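Concanavalin A-like lectin protein kinase family protein (Theobroma cacao, PDB 6CTH) probably catalyses transfer of phosphate from ATP to hydroxyl groups of proteins, as the kinase domain of a lectin-type receptor-like kinase. Local coordinates at residues D134-H139 with A194-D199. Sequence-based numbering, arbitrary orientation.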
loop_
_atom_site.group_PDB
_atom_site.type_symbol
_atom_site.label_atom_id
_atom_site.label_comp_id
_atom_site.label_asym_id
_atom_site.label_seq_id
_atom_site.Cartn_x
_atom_site.Cartn_y
_atom_site.Cartn_z
ATOM N N ASP A 134 -8.217 -15.229 12.260
ATOM C CA ASP A 134 -9.407 -16.087 12.327
ATOM C C ASP A 134 -10.101 -16.205 10.950
ATOM O O ASP A 134 -10.538 -17.284 10.551
ATOM C CB ASP A 134 -10.409 -15.566 13.396
ATOM C CG ASP A 134 -9.926 -15.734 14.856
ATOM O OD1 ASP A 134 -9.241 -16.743 15.138
ATOM O OD2 ASP A 134 -10.308 -14.868 15.706
ATOM N N HIS A 135 -10.093 -15.096 10.201
ATOM C CA HIS A 135 -10.572 -15.035 8.826
ATOM C C HIS A 135 -9.514 -14.358 7.951
ATOM O O HIS A 135 -8.827 -13.412 8.376
ATOM C CB HIS A 135 -11.871 -14.252 8.733
ATOM C CG HIS A 135 -12.940 -14.775 9.641
ATOM N ND1 HIS A 135 -13.164 -14.258 10.897
ATOM C CD2 HIS A 135 -13.767 -15.842 9.517
ATOM C CE1 HIS A 135 -14.116 -14.957 11.494
ATOM N NE2 HIS A 135 -14.489 -15.933 10.683
ATOM N N CYS A 136 -9.423 -14.831 6.724
ATOM C CA CYS A 136 -8.594 -14.172 5.707
ATOM C C CYS A 136 -9.187 -12.759 5.510
ATOM O O CYS A 136 -10.407 -12.594 5.505
ATOM C CB CYS A 136 -8.645 -14.961 4.420
ATOM S SG CYS A 136 -7.889 -14.133 2.989
ATOM N N VAL A 137 -8.306 -11.771 5.365
ATOM C CA VAL A 137 -8.682 -10.401 5.038
ATOM C C VAL A 137 -8.075 -10.106 3.673
ATOM O O VAL A 137 -6.875 -10.242 3.475
ATOM C CB VAL A 137 -8.153 -9.419 6.060
ATOM C CG1 VAL A 137 -8.392 -7.978 5.641
ATOM C CG2 VAL A 137 -8.843 -9.678 7.386
ATOM N N LEU A 138 -8.923 -9.698 2.746
ATOM C CA LEU A 138 -8.449 -9.258 1.435
ATOM C C LEU A 138 -8.483 -7.765 1.508
ATOM O O LEU A 138 -9.503 -7.195 1.871
ATOM C CB LEU A 138 -9.381 -9.744 0.330
ATOM C CG LEU A 138 -9.514 -11.246 0.224
ATOM C CD1 LEU A 138 -10.439 -11.591 -0.932
ATOM C CD2 LEU A 138 -8.170 -11.882 0.008
ATOM N N HIS A 139 -7.347 -7.136 1.258
ATOM C CA HIS A 139 -7.192 -5.692 1.435
ATOM C C HIS A 139 -7.894 -4.877 0.334
ATOM O O HIS A 139 -8.636 -3.895 0.625
ATOM C CB HIS A 139 -5.695 -5.370 1.473
ATOM C CG HIS A 139 -5.396 -3.942 1.770
ATOM N ND1 HIS A 139 -5.564 -2.917 0.827
ATOM C CD2 HIS A 139 -5.001 -3.343 2.920
ATOM C CE1 HIS A 139 -5.238 -1.763 1.396
ATOM N NE2 HIS A 139 -4.918 -1.991 2.672
ATOM N N ALA A 194 -12.443 -10.606 -6.173
ATOM C CA ALA A 194 -11.246 -10.316 -5.365
ATOM C C ALA A 194 -10.752 -11.603 -4.699
ATOM O O ALA A 194 -11.538 -12.439 -4.339
ATOM C CB ALA A 194 -11.525 -9.285 -4.312
ATOM N N SER A 195 -9.447 -11.734 -4.567
ATOM C CA SER A 195 -8.833 -12.952 -4.002
ATOM C C SER A 195 -7.491 -12.629 -3.420
ATOM O O SER A 195 -6.966 -11.538 -3.599
ATOM C CB SER A 195 -8.653 -13.979 -5.112
ATOM O OG SER A 195 -7.794 -13.444 -6.130
ATOM N N LYS A 196 -6.886 -13.624 -2.768
ATOM C CA LYS A 196 -5.507 -13.455 -2.320
ATOM C C LYS A 196 -4.607 -13.085 -3.515
ATOM O O LYS A 196 -3.756 -12.229 -3.401
ATOM C CB LYS A 196 -4.975 -14.746 -1.669
ATOM C CG LYS A 196 -5.675 -15.075 -0.342
ATOM C CD LYS A 196 -5.210 -16.431 0.223
ATOM C CE LYS A 196 -6.108 -16.809 1.402
ATOM N NZ LYS A 196 -5.803 -18.230 1.827
ATOM N N GLU A 197 -4.868 -13.715 -4.641
ATOM C CA GLU A 197 -4.076 -13.511 -5.873
ATOM C C GLU A 197 -4.239 -12.075 -6.449
ATOM O O GLU A 197 -3.289 -11.519 -7.021
ATOM C CB GLU A 197 -4.444 -14.556 -6.928
ATOM C CG GLU A 197 -4.006 -15.993 -6.631
ATOM C CD GLU A 197 -4.816 -16.624 -5.529
ATOM O OE1 GLU A 197 -6.000 -16.258 -5.364
ATOM O OE2 GLU A 197 -4.269 -17.438 -4.732
ATOM N N SER A 198 -5.418 -11.483 -6.333
ATOM C CA SER A 198 -5.571 -10.078 -6.716
ATOM C C SER A 198 -4.788 -9.109 -5.787
ATOM O O SER A 198 -4.210 -8.156 -6.267
ATOM C CB SER A 198 -7.046 -9.662 -6.951
ATOM O OG SER A 198 -7.784 -9.585 -5.746
ATOM N N ASP A 199 -4.725 -9.432 -4.500
ATOM C CA ASP A 199 -3.914 -8.673 -3.563
ATOM C C ASP A 199 -2.426 -8.834 -3.916
ATOM O O ASP A 199 -1.669 -7.878 -3.860
ATOM C CB ASP A 199 -4.148 -9.152 -2.130
ATOM C CG ASP A 199 -5.223 -8.362 -1.408
ATOM O OD1 ASP A 199 -5.770 -7.406 -1.988
ATOM O OD2 ASP A 199 -5.517 -8.704 -0.248
#
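The short strand 136-138 passes the first turn of helix 196-212, the kinase helix F, with the CA atoms of L138 and K196 6.4 Å apart and H139 next to D199 just beyond the strand's end. The helix start is closed by a capping box: S198 N donates to S195 OG, and S195 N donates to S198 OG at 3.0 Å, small hydroxyl side chains suiting both places. Alternation along the strand turns C136 and L138 to the helix and V137 away from it, onto L129. L138 straddles the helix start with its fork: CD2 lies 3.5 Å from K196 N, while the short A194 side chain, its CB 4.2 Å from L138 CD1, lets that methyl lie close to the backbone at A194 and S195. K196 extends its aliphatic chain past C136, bringing CE to 3.6 Å from SG, and its ammonium goes on to a salt bridge with E131. D199 accepts from H139 N through the syn lone pair of OD2 at 2.8 Å, with a fairly straight N-H...O angle of 158°. OD2 is also hydrogen-bonded to H130 NE2, and OD1 to R140 N, so three bonds hold the buried carboxylate. In the HRD motif (H139-R140-D141), H139 ND1 is hydrogen-bonded to D141 N and NE2 to the carbonyl of G158, just before the DFG motif, consistent with a neutral ring protonated on NE2; the ring meets F160, the HRD-DFG contact of the regulatory spine. Two successive backbone N-H groups probably stabilise anionic D199, the conserved helix F aspartate, which fixes the catalytic-loop backbone leading to D141, a magnesium ligand with D159.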